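Local coordinates for protein beta-phenylalanine aminotransferase (Variovorax paradoxus, PDB 4AO9) that catalyses the transfer of the amino group of beta-phenylalanine, using pyridoxal-5'-phosphate (PLP) as cofactor, as a member of the class-III aminotransferases, at residues A98-G102 and L423-L427; P203-A207 and I236-F242; M263-L267 and I374-M378. All coordinates share one frame; numbering follows the deposited sequence.

Overall arrangement
Interactions 1 and 3 adjoin, with centres about 12 Å apart. Arg266 and Ser376 of interaction 3 both reach Leu423 of interaction 1: Arg266 NH2 lies 2.8 Å from Leu423 O, and Leu423 N lies 3.0 Å from Ser376 O, both probable hydrogen bonds. Interaction 2 stands apart, its centre about 28 Å from that of interaction 1 and about 16 Å from that of interaction 3, which it meets through Pro237 CG and Ile374 CG1 at 4.0 Å. Interaction 3 alone reaches the PLP pocket, the Met263 side chain being about 3 Å from PLP. The side chain of Tyr204 is about 10 Å from PLP. Gly99 is about 12 Å from PLP.

Interaction 1 (A98-G102 and L423-L427); sequences AGVYG and LSLPL
Val100 O receives the backbone N-H of Leu425 in a nearly straight hydrogen bond: N to O is 2.8 Å, with 178° at the hydrogen. The donor is tilted 19° from the carbonyl plane. Carbon crowds round the same oxygen. Ser424 CB is 3.6 Å from Val100 O, and Leu425 CG comes to 3.4 Å from it. The Leu425 torsion explains the latter approach: CG is opposite the carbonyl carbon and beside the backbone N (chi1 -63°), which brings the branch point alongside the N-H and against the oxygen that accepts it. Ser424 CB also faces Gly99 O. Within its own loop, Val100 lays CG1 over the centre of the Tyr101 ring, 3.6 Å above the plane, while the ring's OH is bonded to Tyr288 O.

Each partner is a type I beta turn, Gly99 to Gly102 and Ser424 to Leu427, and the turns meet where two loops of the fold converge, one leading into helix 106-117 and the other running from strand 420-422 to helix 429-445. The tie is thus between an early and a late part of the chain, consistent with the fold-type I architecture of class-III aminotransferases, in which C-terminal parts of the chain pack against the cofactor-binding domain. Ala98, at the start of the first loop, touches Lys287 of the PLP pocket and Thr320 of the second subunit.

Contacts thin out toward the end of the Leu425 side chain and the Pro426 ring, both residues being partly exposed. Leu425 CD1 approaches Tyr101 CD1 obliquely at 4.4 Å, a loose apolar touch. Pro426 offers its ring carbon CG to Tyr101 O at 3.7 Å and also lies against Gly102 CA; a CB on Gly102 would collide with Pro426 CG.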
ATOM      1  N   ALA A  98      -4.724  10.387 -10.033  1.00 10.59           N
ATOM      2  CA  ALA A  98      -4.187  10.786  -8.728  1.00 10.49           C
ATOM      3  C   ALA A  98      -3.662  12.223  -8.741  1.00 10.97           C
ATOM      4  O   ALA A  98      -3.704  12.916  -7.723  1.00 11.85           O
ATOM      5  CB  ALA A  98      -3.091   9.808  -8.261  1.00 10.07           C
ATOM      6  N   GLY A  99      -3.185  12.666  -9.907  1.00 10.37           N
ATOM      7  CA  GLY A  99      -2.475  13.947 -10.039  1.00 10.19           C
ATOM      8  C   GLY A  99      -3.364  15.136 -10.373  1.00  9.91           C
ATOM      9  O   GLY A  99      -2.991  16.001 -11.163  1.00  9.87           O
ATOM     10  N   VAL A 100      -4.529  15.214  -9.738  1.00  9.75           N
ATOM     11  CA  VAL A 100      -5.502  16.257 -10.068  1.00  9.35           C
ATOM     12  C   VAL A 100      -4.981  17.665  -9.763  1.00  9.90           C
ATOM     13  O   VAL A 100      -5.474  18.650 -10.328  1.00  9.59           O
ATOM     14  CB  VAL A 100      -6.886  15.994  -9.393  1.00  8.94           C
ATOM     15  CG1 VAL A 100      -6.875  16.364  -7.897  1.00 10.27           C
ATOM     16  CG2 VAL A 100      -8.003  16.729 -10.140  1.00  9.64           C
ATOM     17  N   TYR A 101      -3.980  17.757  -8.892  1.00  9.55           N
ATOM     18  CA  TYR A 101      -3.428  19.053  -8.478  1.00  9.99           C
ATOM     19  C   TYR A 101      -2.304  19.525  -9.385  1.00 10.22           C
ATOM     20  O   TYR A 101      -1.755  20.614  -9.188  1.00 10.94           O
ATOM     21  CB  TYR A 101      -2.919  18.975  -7.032  1.00 10.42           C
ATOM     22  CG  TYR A 101      -3.905  18.322  -6.097  1.00 10.67           C
ATOM     23  CD1 TYR A 101      -4.982  19.033  -5.585  1.00 12.15           C
ATOM     24  CD2 TYR A 101      -3.776  16.972  -5.756  1.00 11.82           C
ATOM     25  CE1 TYR A 101      -5.900  18.419  -4.727  1.00 13.05           C
ATOM     26  CE2 TYR A 101      -4.699  16.357  -4.907  1.00 13.05           C
ATOM     27  CZ  TYR A 101      -5.741  17.091  -4.400  1.00 14.35           C
ATOM     28  OH  TYR A 101      -6.650  16.469  -3.569  1.00 17.06           O
ATOM     29  N   GLY A 102      -1.961  18.707 -10.377  1.00  9.70           N
ATOM     30  CA  GLY A 102      -0.767  18.954 -11.178  1.00  9.75           C
ATOM     31  C   GLY A 102       0.491  18.525 -10.436  1.00  9.75           C
ATOM     32  O   GLY A 102       0.439  17.900  -9.362  1.00 10.10           O
ATOM     33  N   LEU A 423      -8.318  15.126 -16.966  1.00 12.00           N
ATOM     34  CA  LEU A 423      -8.102  16.546 -16.703  1.00 12.40           C
ATOM     35  C   LEU A 423      -7.565  16.754 -15.293  1.00 11.84           C
ATOM     36  O   LEU A 423      -7.908  16.015 -14.355  1.00 12.20           O
ATOM     37  CB  LEU A 423      -9.394  17.350 -16.917  1.00 13.81           C
ATOM     38  CG  LEU A 423      -9.721  17.867 -18.328  1.00 17.93           C
ATOM     39  CD1 LEU A 423      -9.139  17.047 -19.507  1.00 19.07           C
ATOM     40  CD2 LEU A 423     -11.203  18.115 -18.486  1.00 18.44           C
ATOM     41  N   SER A 424      -6.674  17.729 -15.164  1.00 11.06           N
ATOM     42  CA  SER A 424      -6.182  18.189 -13.872  1.00 10.88           C
ATOM     43  C   SER A 424      -6.407  19.695 -13.756  1.00 11.55           C
ATOM     44  O   SER A 424      -6.637  20.372 -14.769  1.00 11.79           O
ATOM     45  CB  SER A 424      -4.705  17.824 -13.700  1.00 11.22           C
ATOM     46  OG  SER A 424      -3.925  18.350 -14.763  1.00 11.39           O
ATOM     47  N   LEU A 425      -6.325  20.222 -12.536  1.00 11.27           N
ATOM     48  CA  LEU A 425      -6.669  21.628 -12.303  1.00 11.95           C
ATOM     49  C   LEU A 425      -5.844  22.666 -13.077  1.00 12.35           C
ATOM     50  O   LEU A 425      -6.413  23.669 -13.492  1.00 12.50           O
ATOM     51  CB  LEU A 425      -6.666  21.957 -10.811  1.00 11.96           C
ATOM     52  CG  LEU A 425      -7.688  21.222  -9.944  1.00 12.03           C
ATOM     53  CD1 LEU A 425      -7.360  21.423  -8.476  1.00 13.02           C
ATOM     54  CD2 LEU A 425      -9.124  21.672 -10.249  1.00 13.78           C
ATOM     55  N   PRO A 426      -4.519  22.458 -13.258  1.00 12.15           N
ATOM     56  CA  PRO A 426      -3.757  23.511 -13.965  1.00 12.82           C
ATOM     57  C   PRO A 426      -3.965  23.563 -15.475  1.00 13.92           C
ATOM     58  O   PRO A 426      -3.523  24.526 -16.102  1.00 15.40           O
ATOM     59  CB  PRO A 426      -2.288  23.187 -13.649  1.00 12.71           C
ATOM     60  CG  PRO A 426      -2.331  22.222 -12.507  1.00 12.20           C
ATOM     61  CD  PRO A 426      -3.621  21.472 -12.627  1.00 12.06           C
ATOM     62  N   LEU A 427      -4.619  22.564 -16.063  1.00 14.41           N
ATOM     63  CA  LEU A 427      -4.839  22.580 -17.513  1.00 16.20           C
ATOM     64  C   LEU A 427      -5.664  23.784 -17.921  1.00 17.49           C
ATOM     65  O   LEU A 427      -6.738  24.029 -17.367  1.00 18.22           O
ATOM     66  CB  LEU A 427      -5.569  21.333 -17.982  1.00 16.57           C
ATOM     67  CG  LEU A 427      -4.771  20.064 -18.222  1.00 15.86           C
ATOM     68  CD1 LEU A 427      -5.770  18.997 -18.627  1.00 17.10           C
ATOM     69  CD2 LEU A 427      -3.709  20.228 -19.304  1.00 15.02           C
TER

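Interaction 2 (P203-A207 and I236-F242); sequences PYNDA and IPGQPDF
The side-chain amide of Asn205 spans Pro237 and Gln239, giving an N-H to the backbone of one and taking the N-H of the other. Asn205 is in a type II beta turn, Pro203 to Asp206, that links strand 198-202, outermost in the seven-stranded sheet, to helix 207-216; Gln239 is the N-cap residue of helix 240-253. Both probably belong to the large, cofactor-binding domain expected of a fold-type I enzyme.

Hydrogen bonds come first. Asn205 ND2 donates to Pro237 O at 2.9 Å, the acceptor lying in the plane of the Asn205 amide. Asn205 OD1 accepts from Gln239 N at 2.8 Å with 175° at the hydrogen. ND2 also bonds Arg388 O, so both ends of the amide are held and its flip is fixed. Replacing Asn205 by alanine would remove the amide, which would probably cost Gln239 N, Pro237 O and Arg388 O this partner and thin the packing where Asn205 OD1 lies against Phe242 CD2.

Aromatic packing is the second kind. Phe242 turns its edge to the face of Tyr204, centroids 5.2 Å apart and planes at 67°, with CE2 of Phe242 3.7 Å from CE1 of Tyr204. With its CG trans to the backbone N (chi1 167°), Phe242 lays one face of the ring against the turn, Asn205 N sitting 3.3 Å above its centre. Phe175 makes a further edge-to-face pair with Phe242, and Tyr204 OH is bonded to Glu227 O. Apolar contact adds Ile236 CG2 against the Tyr204 ring.

Last comes water on the more exposed flank. It donates to Asn205 O and to Asp241 OD2, the latter at 3.2 Å. It accepts from Ala207 N at 2.9 Å. Asp241 OD2 lies 3.7 Å from Ala207 CB.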
ATOM      1  N   PRO A 203     -21.475  -9.963 -16.209  1.00 11.12           N
ATOM      2  CA  PRO A 203     -21.248  -8.920 -17.211  1.00 11.11           C
ATOM      3  C   PRO A 203     -21.606  -7.518 -16.717  1.00 11.07           C
ATOM      4  O   PRO A 203     -22.683  -7.307 -16.166  1.00 11.36           O
ATOM      5  CB  PRO A 203     -22.173  -9.325 -18.373  1.00 11.47           C
ATOM      6  CG  PRO A 203     -22.678 -10.687 -18.033  1.00 12.93           C
ATOM      7  CD  PRO A 203     -22.574 -10.876 -16.571  1.00 11.69           C
ATOM      8  N   TYR A 204     -20.706  -6.560 -16.917  1.00 11.12           N
ATOM      9  CA  TYR A 204     -21.019  -5.169 -16.579  1.00 10.79           C
ATOM     10  C   TYR A 204     -22.201  -4.661 -17.405  1.00 11.63           C
ATOM     11  O   TYR A 204     -22.327  -4.984 -18.588  1.00 12.43           O
ATOM     12  CB  TYR A 204     -19.797  -4.290 -16.820  1.00 10.91           C
ATOM     13  CG  TYR A 204     -19.830  -2.933 -16.139  1.00 10.04           C
ATOM     14  CD1 TYR A 204     -19.739  -2.818 -14.749  1.00  9.39           C
ATOM     15  CD2 TYR A 204     -19.914  -1.766 -16.889  1.00  9.55           C
ATOM     16  CE1 TYR A 204     -19.733  -1.575 -14.125  1.00  9.28           C
ATOM     17  CE2 TYR A 204     -19.916  -0.508 -16.276  1.00 10.74           C
ATOM     18  CZ  TYR A 204     -19.813  -0.419 -14.900  1.00  9.12           C
ATOM     19  OH  TYR A 204     -19.803   0.805 -14.281  1.00  9.77           O
ATOM     20  N   ASN A 205     -23.063  -3.878 -16.767  1.00 11.39           N
ATOM     21  CA  ASN A 205     -24.214  -3.243 -17.428  1.00 12.02           C
ATOM     22  C   ASN A 205     -25.279  -4.200 -17.939  1.00 13.05           C
ATOM     23  O   ASN A 205     -26.060  -3.842 -18.807  1.00 14.39           O
ATOM     24  CB  ASN A 205     -23.759  -2.261 -18.530  1.00 11.82           C
ATOM     25  CG  ASN A 205     -23.461  -0.891 -17.974  1.00 10.92           C
ATOM     26  OD1 ASN A 205     -24.026  -0.507 -16.956  1.00 11.27           O
ATOM     27  ND2 ASN A 205     -22.575  -0.141 -18.632  1.00 10.51           N
ATOM     28  N   ASP A 206     -25.305  -5.411 -17.394  1.00 12.96           N
ATOM     29  CA  ASP A 206     -26.373  -6.363 -17.684  1.00 13.15           C
ATOM     30  C   ASP A 206     -27.231  -6.526 -16.439  1.00 13.28           C
ATOM     31  O   ASP A 206     -26.942  -7.354 -15.568  1.00 12.46           O
ATOM     32  CB  ASP A 206     -25.775  -7.696 -18.129  1.00 13.37           C
ATOM     33  CG  ASP A 206     -26.826  -8.705 -18.568  1.00 13.83           C
ATOM     34  OD1 ASP A 206     -28.030  -8.515 -18.268  1.00 15.56           O
ATOM     35  OD2 ASP A 206     -26.425  -9.696 -19.211  1.00 16.58           O
ATOM     36  N   ALA A 207     -28.283  -5.716 -16.353  1.00 13.33           N
ATOM     37  CA  ALA A 207     -29.166  -5.703 -15.190  1.00 13.60           C
ATOM     38  C   ALA A 207     -29.868  -7.039 -14.989  1.00 13.84           C
ATOM     39  O   ALA A 207     -30.000  -7.512 -13.855  1.00 13.39           O
ATOM     40  CB  ALA A 207     -30.194  -4.564 -15.299  1.00 13.80           C
ATOM     41  N   ILE A 236     -16.176   3.438 -18.861  1.00 10.28           N
ATOM     42  CA  ILE A 236     -17.479   2.914 -19.257  1.00 10.58           C
ATOM     43  C   ILE A 236     -18.490   3.199 -18.141  1.00 10.78           C
ATOM     44  O   ILE A 236     -18.454   2.560 -17.091  1.00 10.86           O
ATOM     45  CB  ILE A 236     -17.409   1.390 -19.514  1.00 10.59           C
ATOM     46  CG1 ILE A 236     -16.274   1.052 -20.490  1.00 11.14           C
ATOM     47  CG2 ILE A 236     -18.767   0.879 -20.006  1.00 10.34           C
ATOM     48  CD1 ILE A 236     -16.151  -0.425 -20.834  1.00 13.34           C
ATOM     49  N   PRO A 237     -19.395   4.172 -18.347  1.00 11.14           N
ATOM     50  CA  PRO A 237     -20.394   4.481 -17.325  1.00 11.23           C
ATOM     51  C   PRO A 237     -21.302   3.304 -17.006  1.00 11.27           C
ATOM     52  O   PRO A 237     -21.778   2.606 -17.916  1.00 11.56           O
ATOM     53  CB  PRO A 237     -21.202   5.625 -17.963  1.00 11.80           C
ATOM     54  CG  PRO A 237     -20.227   6.253 -18.894  1.00 11.68           C
ATOM     55  CD  PRO A 237     -19.500   5.096 -19.491  1.00 12.12           C
ATOM     56  N   GLY A 238     -21.520   3.078 -15.711  1.00 11.02           N
ATOM     57  CA  GLY A 238     -22.544   2.136 -15.261  1.00 11.76           C
ATOM     58  C   GLY A 238     -23.894   2.773 -15.490  1.00 12.66           C
ATOM     59  O   GLY A 238     -24.127   3.926 -15.109  1.00 12.87           O
ATOM     60  N   GLN A 239     -24.782   2.017 -16.116  1.00 13.32           N
ATOM     61  CA  GLN A 239     -26.114   2.537 -16.425  1.00 15.00           C
ATOM     62  C   GLN A 239     -26.996   2.527 -15.178  1.00 15.97           C
ATOM     63  O   GLN A 239     -26.878   1.626 -14.351  1.00 15.48           O
ATOM     64  CB  GLN A 239     -26.735   1.737 -17.569  1.00 15.50           C
ATOM     65  CG  GLN A 239     -25.941   1.831 -18.875  1.00 17.40           C
ATOM     66  CD  GLN A 239     -25.727   3.271 -19.352  1.00 22.28           C
ATOM     67  OE1 GLN A 239     -24.590   3.746 -19.464  1.00 24.96           O
ATOM     68  NE2 GLN A 239     -26.818   3.970 -19.616  1.00 24.03           N
ATOM     69  N   PRO A 240     -27.872   3.541 -15.019  1.00 17.38           N
ATOM     70  CA  PRO A 240     -28.782   3.609 -13.867  1.00 18.14           C
ATOM     71  C   PRO A 240     -29.553   2.314 -13.578  1.00 18.02           C
ATOM     72  O   PRO A 240     -29.622   1.894 -12.414  1.00 18.71           O
ATOM     73  CB  PRO A 240     -29.748   4.730 -14.261  1.00 18.75           C
ATOM     74  CG  PRO A 240     -28.900   5.647 -15.072  1.00 19.49           C
ATOM     75  CD  PRO A 240     -27.939   4.768 -15.839  1.00 18.42           C
ATOM     76  N   ASP A 241     -30.107   1.674 -14.609  1.00 17.90           N
ATOM     77  CA  ASP A 241     -30.897   0.444 -14.421  1.00 17.71           C
ATOM     78  C   ASP A 241     -30.056  -0.676 -13.802  1.00 16.16           C
ATOM     79  O   ASP A 241     -30.519  -1.410 -12.929  1.00 15.84           O
ATOM     80  CB  ASP A 241     -31.585  -0.009 -15.728  1.00 19.35           C
ATOM     81  CG  ASP A 241     -30.614  -0.611 -16.755  1.00 21.70           C
ATOM     82  OD1 ASP A 241     -29.489  -0.086 -16.948  1.00 24.06           O
ATOM     83  OD2 ASP A 241     -30.989  -1.618 -17.402  1.00 25.53           O
ATOM     84  N   PHE A 242     -28.808  -0.767 -14.253  1.00 14.69           N
ATOM     85  CA  PHE A 242     -27.883  -1.789 -13.806  1.00 13.13           C
ATOM     86  C   PHE A 242     -27.466  -1.532 -12.367  1.00 12.60           C
ATOM     87  O   PHE A 242     -27.542  -2.432 -11.523  1.00 11.12           O
ATOM     88  CB  PHE A 242     -26.671  -1.794 -14.747  1.00 13.07           C
ATOM     89  CG  PHE A 242     -25.496  -2.581 -14.239  1.00 12.34           C
ATOM     90  CD1 PHE A 242     -25.558  -3.970 -14.127  1.00 11.78           C
ATOM     91  CD2 PHE A 242     -24.320  -1.932 -13.902  1.00 11.65           C
ATOM     92  CE1 PHE A 242     -24.469  -4.701 -13.670  1.00  9.98           C
ATOM     93  CE2 PHE A 242     -23.221  -2.649 -13.442  1.00 11.51           C
ATOM     94  CZ  PHE A 242     -23.286  -4.033 -13.328  1.00 11.29           C
TER
HETATM   95  O   HOH W   1     -29.221  -4.051 -18.587  1.00 18.66           O

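Interaction 3 (M263-L267 and I374-M378); sequences MTSRL and IGSLM
Ile374 meets Leu267 first: its CB is 4.2 Å from Leu267 CD1, the two side chains crossing at about a right angle. Its carbonyl is approached more closely, with Leu267 CD2 at 3.2 Å from Ile374 O, a tight fit. Ile374 and Leu377 bond to each other in both directions through their backbones, closing a type II' turn, so the segment is the bend of a hairpin between strands 370-374 and 377-381. Gly375 takes the positive phi of that turn, 55°, and its N is bonded to Glu352.

Ser376 supplies the polar grip. Its OG accepts from Arg266 NH2 at 3.0 Å with 174° at the hydrogen, and lies in the guanidinium plane, at the edge of the group. The same NH2 has a second partner in Leu423 O, while NH1 is bonded to Thr97 O. Three bonds thus fix the rotation of the guanidinium, although the buried NE finds no hydrogen-bond partner.

Leu377 inserts between the side chains of the other segment, using a different branch for each neighbour. Its side chain leaves on the side of its own N-H (chi1 -54°), which aims the isobutyl group across the gap. CD2 then lies 3.6 Å above the guanidinium plane of Arg266, off toward its rim, packing on a flat cationic face. CD1 goes the other way, 3.5 Å from Met263 CG and 3.7 Å from Leu267 CD2. Beyond it, the backbone of Met378 pairs with Val421 of strand 420-422.

Since Met263 touches the cofactor, Leu377 packs as a second-shell residue behind the PLP pocket, where the antiparallel C-terminal sheet meets the loop after strand 256-260 of what is probably the large domain of a fold-type I enzyme.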
ATOM      1  N   MET A 263     -11.607   5.982  -8.340  1.00  9.90           N
ATOM      2  CA  MET A 263     -11.596   6.949  -9.439  1.00 11.51           C
ATOM      3  C   MET A 263     -12.849   7.839  -9.436  1.00 11.59           C
ATOM      4  O   MET A 263     -12.760   9.061  -9.569  1.00 12.12           O
ATOM      5  CB  MET A 263     -11.460   6.210 -10.766  1.00 13.26           C
ATOM      6  CG  MET A 263     -10.913   7.051 -11.864  1.00 17.12           C
ATOM      7  SD  MET A 263     -10.461   5.978 -13.231  1.00 21.48           S
ATOM      8  CE  MET A 263      -8.779   5.505 -12.858  1.00 23.02           C
ATOM      9  N   THR A 264     -14.026   7.247  -9.271  1.00 10.33           N
ATOM     10  CA  THR A 264     -15.270   8.001  -9.496  1.00 10.70           C
ATOM     11  C   THR A 264     -15.603   9.054  -8.434  1.00 10.89           C
ATOM     12  O   THR A 264     -16.504   9.889  -8.635  1.00 11.41           O
ATOM     13  CB  THR A 264     -16.497   7.081  -9.704  1.00 10.67           C
ATOM     14  OG1 THR A 264     -16.744   6.325  -8.519  1.00 10.30           O
ATOM     15  CG2 THR A 264     -16.283   6.121 -10.876  1.00 10.31           C
ATOM     16  N   SER A 265     -14.898   9.046  -7.299  1.00 10.45           N
ATOM     17  CA  SER A 265     -15.201  10.044  -6.265  1.00 10.57           C
ATOM     18  C   SER A 265     -14.921  11.459  -6.744  1.00 10.91           C
ATOM     19  O   SER A 265     -15.501  12.400  -6.229  1.00 10.12           O
ATOM     20  CB  SER A 265     -14.431   9.773  -4.980  1.00 10.36           C
ATOM     21  OG  SER A 265     -13.074  10.119  -5.165  1.00  9.96           O
ATOM     22  N   ARG A 266     -14.038  11.601  -7.728  1.00 11.88           N
ATOM     23  CA  ARG A 266     -13.726  12.942  -8.258  1.00 13.38           C
ATOM     24  C   ARG A 266     -14.719  13.495  -9.265  1.00 14.05           C
ATOM     25  O   ARG A 266     -14.594  14.661  -9.664  1.00 15.34           O
ATOM     26  CB  ARG A 266     -12.313  13.030  -8.858  1.00 14.09           C
ATOM     27  CG  ARG A 266     -11.893  11.911  -9.787  1.00 17.68           C
ATOM     28  CD  ARG A 266     -10.453  12.137 -10.262  1.00 19.80           C
ATOM     29  NE  ARG A 266     -10.522  13.059 -11.370  1.00 15.01           N
ATOM     30  CZ  ARG A 266      -9.517  13.655 -12.007  1.00 13.27           C
ATOM     31  NH1 ARG A 266      -8.233  13.472 -11.682  1.00 14.34           N
ATOM     32  NH2 ARG A 266      -9.829  14.463 -13.001  1.00 13.37           N
ATOM     33  N   LEU A 267     -15.696  12.683  -9.666  1.00 14.15           N
ATOM     34  CA  LEU A 267     -16.514  13.006 -10.839  1.00 14.54           C
ATOM     35  C   LEU A 267     -17.661  13.976 -10.605  1.00 15.69           C
ATOM     36  O   LEU A 267     -18.325  14.399 -11.554  1.00 17.02           O
ATOM     37  CB  LEU A 267     -17.046  11.725 -11.482  1.00 13.96           C
ATOM     38  CG  LEU A 267     -16.010  10.876 -12.193  1.00 13.83           C
ATOM     39  CD1 LEU A 267     -16.664   9.568 -12.633  1.00 12.40           C
ATOM     40  CD2 LEU A 267     -15.395  11.642 -13.381  1.00 14.13           C
ATOM     41  N   ILE A 374     -17.212  10.273 -18.226  1.00 11.58           N
ATOM     42  CA  ILE A 374     -18.022  11.205 -17.446  1.00 11.78           C
ATOM     43  C   ILE A 374     -17.124  12.335 -16.983  1.00 12.10           C
ATOM     44  O   ILE A 374     -15.998  12.097 -16.527  1.00 11.59           O
ATOM     45  CB  ILE A 374     -18.614  10.528 -16.175  1.00 11.66           C
ATOM     46  CG1 ILE A 374     -19.530   9.355 -16.540  1.00 11.89           C
ATOM     47  CG2 ILE A 374     -19.374  11.558 -15.319  1.00 12.17           C
ATOM     48  CD1 ILE A 374     -19.914   8.464 -15.354  1.00 13.38           C
ATOM     49  N   GLY A 375     -17.594  13.569 -17.112  1.00 12.81           N
ATOM     50  CA  GLY A 375     -16.881  14.700 -16.523  1.00 13.78           C
ATOM     51  C   GLY A 375     -15.435  14.801 -16.968  1.00 13.62           C
ATOM     52  O   GLY A 375     -15.144  14.809 -18.158  1.00 14.29           O
ATOM     53  N   SER A 376     -14.518  14.809 -16.002  1.00 13.48           N
ATOM     54  CA  SER A 376     -13.105  15.086 -16.282  1.00 13.12           C
ATOM     55  C   SER A 376     -12.287  13.852 -16.696  1.00 12.56           C
ATOM     56  O   SER A 376     -11.065  13.939 -16.851  1.00 12.62           O
ATOM     57  CB  SER A 376     -12.463  15.772 -15.073  1.00 13.14           C
ATOM     58  OG  SER A 376     -12.623  14.964 -13.911  1.00 13.69           O
ATOM     59  N   LEU A 377     -12.973  12.723 -16.890  1.00 11.51           N
ATOM     60  CA  LEU A 377     -12.337  11.460 -17.280  1.00 11.39           C
ATOM     61  C   LEU A 377     -12.962  10.917 -18.555  1.00 10.80           C
ATOM     62  O   LEU A 377     -14.180  10.769 -18.643  1.00 11.07           O
ATOM     63  CB  LEU A 377     -12.485  10.418 -16.174  1.00 11.32           C
ATOM     64  CG  LEU A 377     -12.014  10.818 -14.770  1.00 12.06           C
ATOM     65  CD1 LEU A 377     -12.299   9.675 -13.790  1.00 12.36           C
ATOM     66  CD2 LEU A 377     -10.542  11.193 -14.790  1.00 13.20           C
ATOM     67  N   MET A 378     -12.134  10.623 -19.553  1.00 11.12           N
ATOM     68  CA  MET A 378     -12.647  10.026 -20.790  1.00 11.18           C
ATOM     69  C   MET A 378     -11.613   9.104 -21.418  1.00 11.15           C
ATOM     70  O   MET A 378     -10.454   9.102 -21.013  1.00 10.95           O
ATOM     71  CB  MET A 378     -13.098  11.114 -21.783  1.00 11.37           C
ATOM     72  CG  MET A 378     -11.984  12.048 -22.193  1.00 11.66           C
ATOM     73  SD  MET A 378     -12.550  13.611 -22.893  1.00 13.69           S
ATOM     74  CE  MET A 378     -12.937  14.516 -21.399  1.00 13.96           C
TER